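Local coordinates for 3-oxoacyl-[acyl-carrier-protein] synthase 2 (Rickettsia rickettsii, PDB 4JGA) that probably catalyses the condensation step of fatty acid elongation, joining an acyl group to malonyl-[acyl-carrier-protein] as a beta-ketoacyl synthase of the thiolase superfamily, at residues 213-218 with 363-368; 228-233 with 252-257. One frame throughout, in Å; residues are numbered along the deposited sequence.

Both contacts are buried, but contact 1 lies nearer the centre of the chain and joins the N-terminal and C-terminal halves of the synthase, whereas contact 2 closes a local loop within the N-terminal half and is nested inside the long loop that contact 1 closes. Contact 1 centres on a buried carboxylate that accepts a backbone N-H of a turn, with proline-leucine packing beside it; contact 2 combines a backbone bridge with apolar side chains. They adjoin each other: His363 N and O probably bond to Val253 O and Gly255 N, and Pro215 packs against Met254 and Gly255. Segment 213-218 precedes and segment 228-233 follows helix 218-226, while Glu213 and Gly257 pair their backbones between neighbouring strands.

Contact 1: residues 213-218 with 363-368; sequences EAPVTP and HLLGAA
Beside the probable active site of this thiolase-fold synthase, Glu213 and Pro215 pack against the turn Leu364-Leu365-Gly366-Ala367, just after His363. His363 meets His326 and touches Cys185, consistent with the Cys-His-His triad of condensing enzymes. The turn is of type II', closed by Ala367 N to Leu364 O, and Leu365 occupies its corner with a positive phi of 54°, an unusual conformation for a residue with a side chain. Glu213, at the end of strand 206-213, reaches this corner from the other half of the chain. Its side chain is bent at chi2 (86°), which carries the carboxylate past Leu365 CB, with OE1 at Gly366 N. OE1 of Glu213 accepts a hydrogen bond from Gly366 N at 2.8 Å, received on the anti side and slightly out of the carboxylate plane. The bond is far from straight, with 137° at the hydrogen, and Gly366 CA follows closely at 3.2 Å from the same Glu213 OE1. Elsewhere in the chain Gly129 N also donates to OE1, while Ile130 N and Gly131 N donate to OE2, so four backbone N-H groups hold the buried carboxylate and would probably stabilise its negative charge. Nearer the backbone, Glu213 CB lies 3.3 Å from Leu364 O, and Ala367 CB rests 4.0 Å from Glu213 N. The side chain of Leu365 crosses that of Glu213 at about a right angle, with Leu365 CB 3.7 Å from Glu213 OE1. Its two methyls have different neighbours: Leu365 CD2 sits over the centre of the His363 ring, 3.8 Å above the plane, whereas Leu365 CD1 turns to the proline ring, where it touches Pro215 CB at 3.6 Å and Pro215 CG at 3.7 Å.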
# COMPACT_ATOMS: atom_id res chain seq x y z
N GLU A 213 -8.97 -9.18 -2.73
CA GLU A 213 -8.28 -9.58 -3.95
C GLU A 213 -9.24 -10.27 -4.94
O GLU A 213 -10.10 -11.05 -4.53
CB GLU A 213 -7.14 -10.53 -3.63
CG GLU A 213 -6.05 -10.56 -4.71
CD GLU A 213 -5.02 -9.48 -4.55
OE1 GLU A 213 -4.38 -9.42 -3.46
OE2 GLU A 213 -4.83 -8.71 -5.53
N ALA A 214 -9.09 -9.92 -6.21
CA ALA A 214 -9.79 -10.52 -7.32
C ALA A 214 -8.78 -10.75 -8.43
O ALA A 214 -8.78 -10.06 -9.44
CB ALA A 214 -10.92 -9.62 -7.80
N PRO A 215 -7.89 -11.73 -8.24
CA PRO A 215 -6.76 -11.85 -9.12
C PRO A 215 -6.94 -12.91 -10.22
O PRO A 215 -6.02 -13.09 -11.04
CB PRO A 215 -5.70 -12.34 -8.17
CG PRO A 215 -6.45 -13.32 -7.30
CD PRO A 215 -7.83 -12.73 -7.16
N VAL A 216 -8.07 -13.60 -10.22
CA VAL A 216 -8.28 -14.69 -11.16
C VAL A 216 -8.78 -14.12 -12.49
O VAL A 216 -9.99 -14.08 -12.76
CB VAL A 216 -9.23 -15.77 -10.60
CG1 VAL A 216 -9.30 -16.97 -11.53
CG2 VAL A 216 -8.77 -16.20 -9.20
N THR A 217 -7.82 -13.68 -13.31
CA THR A 217 -8.05 -13.18 -14.65
C THR A 217 -7.07 -13.88 -15.59
O THR A 217 -6.10 -14.55 -15.12
CB THR A 217 -7.80 -11.64 -14.73
OG1 THR A 217 -6.40 -11.37 -14.89
CG2 THR A 217 -8.31 -10.96 -13.47
N PRO A 218 -7.26 -13.72 -16.91
CA PRO A 218 -6.36 -14.41 -17.84
C PRO A 218 -4.89 -14.04 -17.60
O PRO A 218 -4.01 -14.92 -17.52
CB PRO A 218 -6.85 -13.90 -19.22
CG PRO A 218 -8.31 -13.59 -19.02
CD PRO A 218 -8.36 -13.02 -17.62
N HIS A 363 -5.42 -19.70 -2.13
CA HIS A 363 -4.57 -18.61 -1.70
C HIS A 363 -5.16 -17.28 -2.21
O HIS A 363 -5.06 -16.95 -3.38
CB HIS A 363 -3.17 -18.86 -2.27
CG HIS A 363 -2.13 -17.93 -1.75
ND1 HIS A 363 -2.43 -16.81 -1.01
CD2 HIS A 363 -0.79 -17.92 -1.92
CE1 HIS A 363 -1.31 -16.18 -0.70
NE2 HIS A 363 -0.30 -16.83 -1.25
N LEU A 364 -5.77 -16.53 -1.30
CA LEU A 364 -6.44 -15.26 -1.64
C LEU A 364 -5.49 -14.07 -1.74
O LEU A 364 -5.91 -12.92 -1.76
CB LEU A 364 -7.56 -14.98 -0.64
CG LEU A 364 -8.91 -15.62 -0.98
CD1 LEU A 364 -8.87 -17.14 -0.97
CD2 LEU A 364 -10.00 -15.12 -0.03
N LEU A 365 -4.20 -14.37 -1.81
CA LEU A 365 -3.12 -13.42 -2.01
C LEU A 365 -3.19 -12.31 -0.97
O LEU A 365 -3.05 -12.60 0.23
CB LEU A 365 -3.11 -12.89 -3.45
CG LEU A 365 -3.14 -13.97 -4.51
CD1 LEU A 365 -3.10 -13.32 -5.85
CD2 LEU A 365 -1.98 -14.94 -4.40
N GLY A 366 -3.45 -11.07 -1.37
CA GLY A 366 -3.52 -9.98 -0.39
C GLY A 366 -4.65 -10.11 0.64
O GLY A 366 -4.65 -9.41 1.68
N ALA A 367 -5.65 -10.93 0.34
CA ALA A 367 -6.74 -11.13 1.29
C ALA A 367 -6.48 -12.31 2.20
O ALA A 367 -7.20 -12.52 3.19
CB ALA A 367 -8.08 -11.32 0.56
N ALA A 368 -5.43 -13.09 1.90
CA ALA A 368 -5.20 -14.30 2.68
C ALA A 368 -5.01 -14.03 4.15
O ALA A 368 -5.60 -14.69 5.01
CB ALA A 368 -4.00 -15.04 2.14

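Contact 2: residues 228-233 with 252-257; sequences RALCTK and FVMGEG
A single beta bridge ties Leu230 to Phe252, joining the loop that leaves helix 218-226 to the approach to strand 257-265 in the N-terminal half of the thiolase fold. Backbone polar groups make the bridge. Phe252 uses both its N and its O, the pattern of a parallel bridge: its N donates to Ala229 O at 3.0 Å, and its O accepts from Cys231 N, also at 3.0 Å. Leu230 CA lies between the two bonds and adds a CA-H...O contact of 3.3 Å to Phe252 O. The aromatic contacts follow from the torsion of Phe252, whose CG stands between the backbone N and the carbonyl carbon (chi1 72°). Although its CB points away from segment 228-233, this torsion brings the ring back toward Ala229 and Leu230. Ala229 CB meets Phe252 CE2 at 3.7 Å, and Leu230 CD2 approaches Phe252 CE1 at 3.4 Å. Beyond these segments the ring packs edge-to-face with His363. Among the aliphatic contacts, Leu230 touches both the phenyl ring and Met254, and Phe224 of helix 218-226 touches both Leu230 and Met254. The two methyls of Leu230 lie along one side of the thioether chain: Leu230 CD2 touches Met254 CG at 3.6 Å, while Leu230 CD1 lies 3.8 Å from Met254 SD.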
# COMPACT_ATOMS: atom_id res chain seq x y z
N ARG A 228 5.84 -20.17 -12.21
CA ARG A 228 5.84 -21.56 -11.75
C ARG A 228 5.32 -21.67 -10.31
O ARG A 228 5.72 -22.53 -9.56
CB ARG A 228 7.26 -22.20 -11.92
CG ARG A 228 7.91 -22.05 -13.31
CD ARG A 228 9.43 -22.36 -13.33
NE ARG A 228 10.17 -21.42 -12.45
CZ ARG A 228 10.56 -20.18 -12.77
NH1 ARG A 228 10.36 -19.65 -14.00
NH2 ARG A 228 11.18 -19.44 -11.84
N ALA A 229 4.38 -20.82 -9.94
CA ALA A 229 3.83 -20.81 -8.57
C ALA A 229 2.61 -21.74 -8.37
O ALA A 229 2.30 -22.11 -7.24
CB ALA A 229 3.43 -19.40 -8.22
N LEU A 230 1.92 -22.10 -9.46
CA LEU A 230 0.61 -22.76 -9.36
C LEU A 230 0.61 -24.27 -9.54
O LEU A 230 1.33 -24.80 -10.39
CB LEU A 230 -0.39 -22.15 -10.35
CG LEU A 230 -0.63 -20.65 -10.30
CD1 LEU A 230 -1.82 -20.25 -11.18
CD2 LEU A 230 -0.88 -20.15 -8.86
N CYS A 231 -0.26 -24.96 -8.79
CA CYS A 231 -0.58 -26.36 -9.10
C CYS A 231 -1.26 -26.52 -10.48
O CYS A 231 -2.33 -25.96 -10.73
CB CYS A 231 -1.51 -26.96 -8.05
SG CYS A 231 -1.78 -28.71 -8.29
N THR A 232 -0.65 -27.30 -11.37
CA THR A 232 -1.20 -27.50 -12.71
C THR A 232 -1.54 -28.97 -12.97
O THR A 232 -1.96 -29.30 -14.06
CB THR A 232 -0.24 -27.00 -13.81
OG1 THR A 232 0.97 -27.72 -13.73
CG2 THR A 232 0.09 -25.51 -13.64
N LYS A 233 -1.41 -29.81 -11.96
CA LYS A 233 -1.59 -31.24 -12.07
C LYS A 233 -2.96 -31.79 -11.54
O LYS A 233 -3.24 -32.98 -11.69
CB LYS A 233 -0.43 -31.97 -11.35
N PHE A 252 0.52 -23.57 -5.31
CA PHE A 252 -0.71 -23.05 -4.76
C PHE A 252 -1.84 -22.93 -5.78
O PHE A 252 -1.62 -23.05 -6.99
CB PHE A 252 -0.49 -21.76 -3.91
CG PHE A 252 -0.14 -20.49 -4.65
CD1 PHE A 252 -1.13 -19.71 -5.26
CD2 PHE A 252 1.13 -19.95 -4.54
CE1 PHE A 252 -0.81 -18.52 -5.87
CE2 PHE A 252 1.44 -18.72 -5.14
CZ PHE A 252 0.47 -18.02 -5.82
N VAL A 253 -3.05 -22.76 -5.27
CA VAL A 253 -4.24 -22.50 -6.08
C VAL A 253 -4.67 -21.06 -5.76
O VAL A 253 -4.80 -20.68 -4.58
CB VAL A 253 -5.36 -23.48 -5.75
CG1 VAL A 253 -6.64 -23.19 -6.56
CG2 VAL A 253 -4.90 -24.93 -6.00
N MET A 254 -4.79 -20.25 -6.80
CA MET A 254 -5.25 -18.88 -6.61
C MET A 254 -6.73 -18.84 -6.17
O MET A 254 -7.54 -19.66 -6.59
CB MET A 254 -5.15 -18.05 -7.90
CG MET A 254 -3.75 -17.94 -8.47
SD MET A 254 -3.78 -17.23 -10.12
CE MET A 254 -4.33 -15.55 -9.73
N GLY A 255 -7.03 -17.87 -5.33
CA GLY A 255 -8.38 -17.58 -4.88
C GLY A 255 -8.68 -16.09 -4.79
O GLY A 255 -7.81 -15.23 -4.97
N GLU A 256 -9.96 -15.80 -4.53
CA GLU A 256 -10.46 -14.43 -4.51
C GLU A 256 -11.36 -14.26 -3.29
O GLU A 256 -11.96 -15.22 -2.83
CB GLU A 256 -11.22 -14.10 -5.80
CG GLU A 256 -12.36 -15.06 -6.08
CD GLU A 256 -13.29 -14.64 -7.20
OE1 GLU A 256 -14.33 -15.31 -7.34
OE2 GLU A 256 -13.01 -13.64 -7.91
N GLY A 257 -11.44 -13.03 -2.81
CA GLY A 257 -12.38 -12.66 -1.75
C GLY A 257 -11.83 -11.56 -0.88
O GLY A 257 -10.95 -10.80 -1.31